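Local coordinates for putative PLP-dependent aminotransferase (PDB 3JU7), which probably binds pyridoxal phosphate and acts as an aminotransferase of the DegT/DnrJ/EryC1 family, though its substrate is not established, at residues 354-358 and 359-363. Residues are numbered along the deposited sequence; the frame is centred on the assembly and turned at random.
Sequences EGMTK and EIVEQ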
ATOM      1  N   GLU A 354     -22.498  -3.823 -13.144  1.00 23.34           N
ATOM      2  CA  GLU A 354     -22.510  -3.942 -14.592  1.00 25.56           C
ATOM      3  C   GLU A 354     -23.114  -5.278 -14.940  1.00 25.24           C
ATOM      4  O   GLU A 354     -22.709  -6.302 -14.402  1.00 29.01           O
ATOM      5  CB  GLU A 354     -21.093  -3.863 -15.191  1.00 25.20           C
ATOM      6  CG  GLU A 354     -20.382  -2.498 -15.023  1.00 29.40           C
ATOM      7  CD  GLU A 354     -18.951  -2.521 -15.578  1.00 31.72           C
ATOM      8  OE1 GLU A 354     -18.774  -2.979 -16.718  1.00 35.40           O
ATOM      9  OE2 GLU A 354     -17.999  -2.099 -14.879  1.00 31.49           O
ATOM     10  N   GLY A 355     -24.097  -5.261 -15.816  1.00 23.99           N
ATOM     11  CA  GLY A 355     -24.759  -6.473 -16.229  1.00 23.90           C
ATOM     12  C   GLY A 355     -26.109  -6.578 -15.605  1.00 24.07           C
ATOM     13  O   GLY A 355     -26.921  -7.338 -16.074  1.00 26.56           O
HETATM   14  N   MSE A 356     -26.383  -5.825 -14.549  1.00 26.19           N
HETATM   15  CA  MSE A 356     -27.738  -5.853 -13.998  1.00 27.82           C
HETATM   16  C   MSE A 356     -28.807  -5.528 -15.069  1.00 29.28           C
HETATM   17  O   MSE A 356     -28.706  -4.522 -15.759  1.00 31.91           O
HETATM   18  CB  MSE A 356     -27.861  -4.893 -12.835  1.00 28.02           C
HETATM   19  CG  MSE A 356     -29.102  -5.173 -12.018  1.00 33.10           C
HETATM   20 SE   MSE A 356     -29.001  -4.251 -10.374  0.75 16.71          SE
HETATM   21  CE  MSE A 356     -27.790  -5.373  -9.426  1.00 15.00           C
ATOM     22  N   THR A 357     -29.816  -6.386 -15.214  1.00 28.54           N
ATOM     23  CA  THR A 357     -30.888  -6.172 -16.198  1.00 28.47           C
ATOM     24  C   THR A 357     -32.057  -5.398 -15.602  1.00 29.18           C
ATOM     25  O   THR A 357     -32.256  -5.401 -14.380  1.00 26.66           O
ATOM     26  CB  THR A 357     -31.467  -7.515 -16.665  1.00 28.89           C
ATOM     27  OG1 THR A 357     -31.799  -8.284 -15.506  1.00 28.88           O
ATOM     28  CG2 THR A 357     -30.455  -8.312 -17.536  1.00 21.86           C
ATOM     29  N   LYS A 358     -32.865  -4.773 -16.457  1.00 29.57           N
ATOM     30  CA  LYS A 358     -34.029  -4.049 -15.959  1.00 30.80           C
ATOM     31  C   LYS A 358     -34.950  -4.965 -15.156  1.00 31.09           C
ATOM     32  O   LYS A 358     -35.576  -4.539 -14.166  1.00 30.79           O
ATOM     33  CB  LYS A 358     -34.804  -3.389 -17.091  1.00 31.34           C
ATOM     34  CG  LYS A 358     -35.888  -2.445 -16.605  1.00 36.89           C
ATOM     35  CD  LYS A 358     -36.474  -1.597 -17.731  1.00 42.13           C
ATOM     36  CE  LYS A 358     -37.423  -0.521 -17.198  1.00 43.68           C
ATOM     37  NZ  LYS A 358     -37.652   0.581 -18.189  1.00 42.57           N
ATOM     38  N   GLU A 359     -35.036  -6.224 -15.564  1.00 31.55           N
ATOM     39  CA  GLU A 359     -35.875  -7.174 -14.829  1.00 34.32           C
ATOM     40  C   GLU A 359     -35.282  -7.469 -13.447  1.00 32.38           C
ATOM     41  O   GLU A 359     -36.024  -7.735 -12.508  1.00 29.36           O
ATOM     42  CB  GLU A 359     -36.191  -8.470 -15.623  1.00 35.42           C
ATOM     43  CG  GLU A 359     -34.991  -9.203 -16.260  1.00 48.51           C
ATOM     44  CD  GLU A 359     -34.608  -8.708 -17.684  1.00 58.44           C
ATOM     45  OE1 GLU A 359     -35.312  -7.819 -18.225  1.00 61.28           O
ATOM     46  OE2 GLU A 359     -33.605  -9.223 -18.259  1.00 62.32           O
ATOM     47  N   ILE A 360     -33.958  -7.377 -13.303  1.00 33.26           N
ATOM     48  CA  ILE A 360     -33.354  -7.553 -11.975  1.00 30.64           C
ATOM     49  C   ILE A 360     -33.678  -6.368 -11.067  1.00 29.37           C
ATOM     50  O   ILE A 360     -34.094  -6.585  -9.930  1.00 28.57           O
ATOM     51  CB  ILE A 360     -31.866  -7.851 -12.046  1.00 31.20           C
ATOM     52  CG1 ILE A 360     -31.665  -9.242 -12.648  1.00 31.74           C
ATOM     53  CG2 ILE A 360     -31.232  -7.812 -10.653  1.00 27.37           C
ATOM     54  CD1 ILE A 360     -30.234  -9.522 -13.044  1.00 32.94           C
ATOM     55  N   VAL A 361     -33.552  -5.135 -11.563  1.00 28.27           N
ATOM     56  CA  VAL A 361     -33.953  -3.955 -10.763  1.00 29.39           C
ATOM     57  C   VAL A 361     -35.427  -4.096 -10.296  1.00 29.28           C
ATOM     58  O   VAL A 361     -35.735  -3.944  -9.111  1.00 25.93           O
ATOM     59  CB  VAL A 361     -33.779  -2.624 -11.536  1.00 29.98           C
ATOM     60  CG1 VAL A 361     -34.143  -1.452 -10.671  1.00 27.21           C
ATOM     61  CG2 VAL A 361     -32.349  -2.460 -12.043  1.00 26.60           C
ATOM     62  N   GLU A 362     -36.306  -4.422 -11.243  1.00 30.67           N
ATOM     63  CA  GLU A 362     -37.727  -4.651 -10.965  1.00 31.90           C
ATOM     64  C   GLU A 362     -37.963  -5.683  -9.847  1.00 31.33           C
ATOM     65  O   GLU A 362     -38.695  -5.397  -8.909  1.00 29.19           O
ATOM     66  CB  GLU A 362     -38.484  -5.028 -12.243  1.00 32.33           C
ATOM     67  CG  GLU A 362     -39.997  -5.281 -12.049  1.00 39.76           C
ATOM     68  CD  GLU A 362     -40.793  -5.381 -13.357  1.00 42.46           C
ATOM     69  OE1 GLU A 362     -40.243  -5.718 -14.431  1.00 45.62           O
ATOM     70  OE2 GLU A 362     -42.000  -5.126 -13.298  1.00 50.59           O
ATOM     71  N   GLN A 363     -37.346  -6.863  -9.938  1.00 31.02           N
ATOM     72  CA  GLN A 363     -37.385  -7.814  -8.826  1.00 31.67           C
ATOM     73  C   GLN A 363     -37.153  -7.064  -7.539  1.00 29.66           C
ATOM     74  O   GLN A 363     -37.932  -7.163  -6.609  1.00 28.99           O
ATOM     75  CB  GLN A 363     -36.257  -8.857  -8.895  1.00 34.31           C
ATOM     76  CG  GLN A 363     -36.412 -10.055  -9.838  1.00 41.46           C
ATOM     77  CD  GLN A 363     -35.362 -11.166  -9.557  1.00 53.05           C
ATOM     78  OE1 GLN A 363     -35.100 -11.514  -8.393  1.00 63.16           O
ATOM     79  NE2 GLN A 363     -34.780 -11.727 -10.621  1.00 47.62           N
TER
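T357 meets I360 as the N-cap of the C-terminal helix 358-368, where the chain leaves the loop that follows strand 347-350. A chi1 of 51° swings OG1 round toward the helix start, where it accepts from I360 N at 3.2 Å, bent to 140°. This cap is the tight part: OG1 also presses on the I360 side chain, 3.0 Å from I360 CG1. The carbonyl of the same residue closes the first turn: V361 N reaches T357 O at 3.1 Å, while the bond from I360 N to that oxygen is weak. One residue on, E362 N donates to K358 O at 3.0 Å.

The face toward the protein is ordinary apolar packing. M356, a selenomethionine, lays CG against I360 CG2 at 3.7 Å. Its selenium crosses V361 at about a right angle, SE to V361 CG2 4.1 Å; both M356 and V361 are buried against helix 250-270, M356 on I260 and V361 on Y264 and L267.

K358 and E359 form the solvent side. The extended chain of K358 runs away from the turn, its side chain touching W263. In E359, chi1 of 50° and a bend at chi2 bring the carboxylate over T357 without a hydrogen bond to OG1, OE2 lying 3.2 Å from T357 CB.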